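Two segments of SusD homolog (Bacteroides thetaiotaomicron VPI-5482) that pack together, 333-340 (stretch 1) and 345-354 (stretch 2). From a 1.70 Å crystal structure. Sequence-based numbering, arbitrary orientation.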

# COMPACT_ATOMS: atom_id res chain seq x y z
N THR A 333 21.04 12.27 21.43
CA THR A 333 20.63 13.46 22.17
C THR A 333 19.65 14.43 21.49
O THR A 333 19.02 15.25 22.19
CB THR A 333 21.85 14.28 22.53
OG1 THR A 333 22.61 14.52 21.35
CG2 THR A 333 22.72 13.54 23.53
N LYS A 334 19.51 14.38 20.17
CA LYS A 334 18.68 15.39 19.49
C LYS A 334 18.18 15.01 18.10
O LYS A 334 18.65 14.05 17.49
CB LYS A 334 19.51 16.67 19.36
CG LYS A 334 20.74 16.51 18.45
CD LYS A 334 21.80 17.60 18.64
CE LYS A 334 21.37 19.00 18.18
NZ LYS A 334 21.32 19.16 16.68
N LYS A 335 17.20 15.80 17.65
CA LYS A 335 16.70 15.79 16.28
C LYS A 335 17.70 16.65 15.56
O LYS A 335 17.97 17.79 15.96
CB LYS A 335 15.31 16.42 16.21
CG LYS A 335 14.67 16.52 14.83
CD LYS A 335 13.24 16.98 15.06
CE LYS A 335 12.48 17.30 13.80
NZ LYS A 335 11.10 17.78 14.10
N SER A 336 18.27 16.10 14.51
CA SER A 336 19.32 16.77 13.78
C SER A 336 19.09 16.70 12.29
O SER A 336 18.62 15.68 11.78
CB SER A 336 20.64 16.06 14.13
OG SER A 336 21.68 16.54 13.34
N LEU A 337 19.41 17.76 11.57
CA LEU A 337 19.20 17.73 10.11
C LEU A 337 20.22 16.81 9.46
O LEU A 337 21.38 16.79 9.86
CB LEU A 337 19.38 19.11 9.50
CG LEU A 337 18.32 20.12 9.89
CD1 LEU A 337 18.81 21.51 9.46
CD2 LEU A 337 16.92 19.72 9.31
N TRP A 338 19.79 16.08 8.44
CA TRP A 338 20.67 15.20 7.69
C TRP A 338 21.88 15.93 7.12
O TRP A 338 22.99 15.39 7.12
CB TRP A 338 19.89 14.49 6.55
CG TRP A 338 19.31 13.20 6.95
CD1 TRP A 338 18.02 12.91 7.19
CD2 TRP A 338 20.04 12.01 7.23
NE1 TRP A 338 17.88 11.59 7.54
CE2 TRP A 338 19.12 11.02 7.58
CE3 TRP A 338 21.39 11.68 7.16
CZ2 TRP A 338 19.51 9.72 7.89
CZ3 TRP A 338 21.77 10.41 7.45
CH2 TRP A 338 20.84 9.45 7.84
N VAL A 339 21.72 17.19 6.72
CA VAL A 339 22.83 17.93 6.15
C VAL A 339 23.84 18.47 7.15
O VAL A 339 24.89 18.93 6.73
CB VAL A 339 22.35 19.10 5.31
CG1 VAL A 339 21.46 18.59 4.21
CG2 VAL A 339 21.62 20.13 6.21
N ALA A 340 23.54 18.39 8.45
CA ALA A 340 24.44 18.95 9.47
C ALA A 340 25.72 18.14 9.54
O ALA A 340 25.69 16.93 9.80
CB ALA A 340 23.76 19.02 10.85
N THR A 345 26.55 24.66 12.61
CA THR A 345 25.71 25.19 13.66
C THR A 345 24.29 24.93 13.16
O THR A 345 24.09 24.46 12.04
CB THR A 345 25.91 26.70 13.83
OG1 THR A 345 25.68 27.36 12.57
CG2 THR A 345 27.35 27.03 14.32
N ASP A 346 23.30 25.20 14.00
CA ASP A 346 21.91 25.04 13.56
C ASP A 346 21.58 25.93 12.37
O ASP A 346 20.85 25.50 11.46
CB ASP A 346 20.92 25.34 14.72
CG ASP A 346 20.96 24.28 15.85
OD1 ASP A 346 21.46 23.14 15.64
OD2 ASP A 346 20.48 24.60 16.97
N GLU A 347 22.07 27.16 12.40
CA GLU A 347 21.85 28.15 11.33
C GLU A 347 22.54 27.73 10.02
O GLU A 347 21.92 27.78 8.97
CB GLU A 347 22.28 29.56 11.76
N SER A 348 23.79 27.26 10.09
CA SER A 348 24.49 26.84 8.87
C SER A 348 23.83 25.62 8.25
O SER A 348 23.67 25.56 7.01
CB SER A 348 26.01 26.63 9.10
OG SER A 348 26.29 25.48 9.88
N ALA A 349 23.40 24.67 9.09
CA ALA A 349 22.74 23.47 8.60
C ALA A 349 21.42 23.85 7.95
O ALA A 349 21.06 23.36 6.88
CB ALA A 349 22.52 22.48 9.73
N ALA A 350 20.67 24.73 8.60
CA ALA A 350 19.39 25.20 8.01
C ALA A 350 19.61 25.83 6.60
O ALA A 350 18.84 25.57 5.69
CB ALA A 350 18.72 26.18 8.94
N GLU A 351 20.65 26.65 6.46
CA GLU A 351 20.98 27.31 5.19
C GLU A 351 21.35 26.29 4.12
O GLU A 351 20.90 26.36 2.96
CB GLU A 351 22.14 28.30 5.40
CG GLU A 351 22.45 29.14 4.16
CD GLU A 351 23.70 30.01 4.31
OE1 GLU A 351 24.67 29.56 4.96
OE2 GLU A 351 23.72 31.12 3.73
N LYS A 352 22.17 25.32 4.50
CA LYS A 352 22.50 24.24 3.56
C LYS A 352 21.26 23.48 3.16
O LYS A 352 21.08 23.14 1.98
CB LYS A 352 23.49 23.26 4.19
CG LYS A 352 24.91 23.76 4.32
CD LYS A 352 25.79 22.67 4.93
CE LYS A 352 27.18 23.12 5.18
NZ LYS A 352 27.95 22.00 5.81
N ASP A 353 20.38 23.20 4.13
CA ASP A 353 19.22 22.37 3.78
C ASP A 353 18.32 23.04 2.74
O ASP A 353 17.77 22.38 1.86
CB ASP A 353 18.40 21.99 5.01
CG ASP A 353 17.47 20.84 4.72
OD1 ASP A 353 17.98 19.69 4.58
OD2 ASP A 353 16.23 21.10 4.57
N ALA A 354 18.18 24.36 2.81
CA ALA A 354 17.29 25.09 1.91
C ALA A 354 17.81 25.28 0.48
O ALA A 354 17.04 25.38 -0.45
CB ALA A 354 16.97 26.47 2.53
O HOH W 1 18.89 17.95 6.25

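The contact is built chiefly from apolar packing, with no direct hydrogen bond between the two stretches, and its center is a residue with almost no side chain. Ala349 points its CB from the helix toward the first stretch and meets three residues there. Its CB lies 3.8 Å from Leu337 CD1, 3.8 Å from Ala340 CB and 4.3 Å from Val339 CG2. Small side chains go with a close approach of the backbones here: the CA atoms of Ala340 and Ala349 are 4.9 Å apart.

The larger apolar side chains come from the other stretch. Leu337, at the end of the short strand, points toward the helix in an m,t rotamer that sets CD1 against the helix backbone, 3.8 Å from both Ala349 C and Ala350 N. Val339 is buried and gives up the most surface of any residue here, 78 of the 325 Å² covered in total. With chi1 in the m well, its CG2 sits 3.3 Å from Ala349 O and 4.2 Å from Lys352 CB, part of the aliphatic base that Lys352 adds beside it; Asp353 OD1 is 3.7 Å from Val339 CG1 and 4.0 Å from Val339 CG2. Ala349 O is not left unsatisfied beside that methyl, since it accepts from Asp353 N at 2.8 Å within the helix.

A type I turn from Leu337 to Ala340, closed by Ala340 N donating to Leu337 O at 3.0 Å, brings these apolar residues to the same stretch of helix. Thr345 caps the helix that receives them: its OG1 accepts from Ser348 N at 3.1 Å, and its own N donates to Ser348 OG at 2.9 Å. This reciprocal pair closes on itself at the start of the helix and takes no part in the packing.

Polar linkage across the contact runs through one water. Water 1 accepts from Val339 N at 3.0 Å and donates to Asp353 OD1 at 2.6 Å, tying the turn's backbone to a buried carboxylate. Asp353, whose CA-to-CB bond points toward the first stretch, suits the place because its OD1 accepts a hydrogen bond from the water, and both its carboxylate oxygens also find hydrogen bonds elsewhere in the structure.

Charge contributes more loosely. Lys334 NZ stands 4.1 Å from Asp346 OD1, too far for a salt bridge but near enough for opposite charges to attract at an exposed margin. The rule to read is economical: alanine where backbones approach, a leucine, a valine and a second alanine around it, and a water that joins a turn amide to a buried carboxylate.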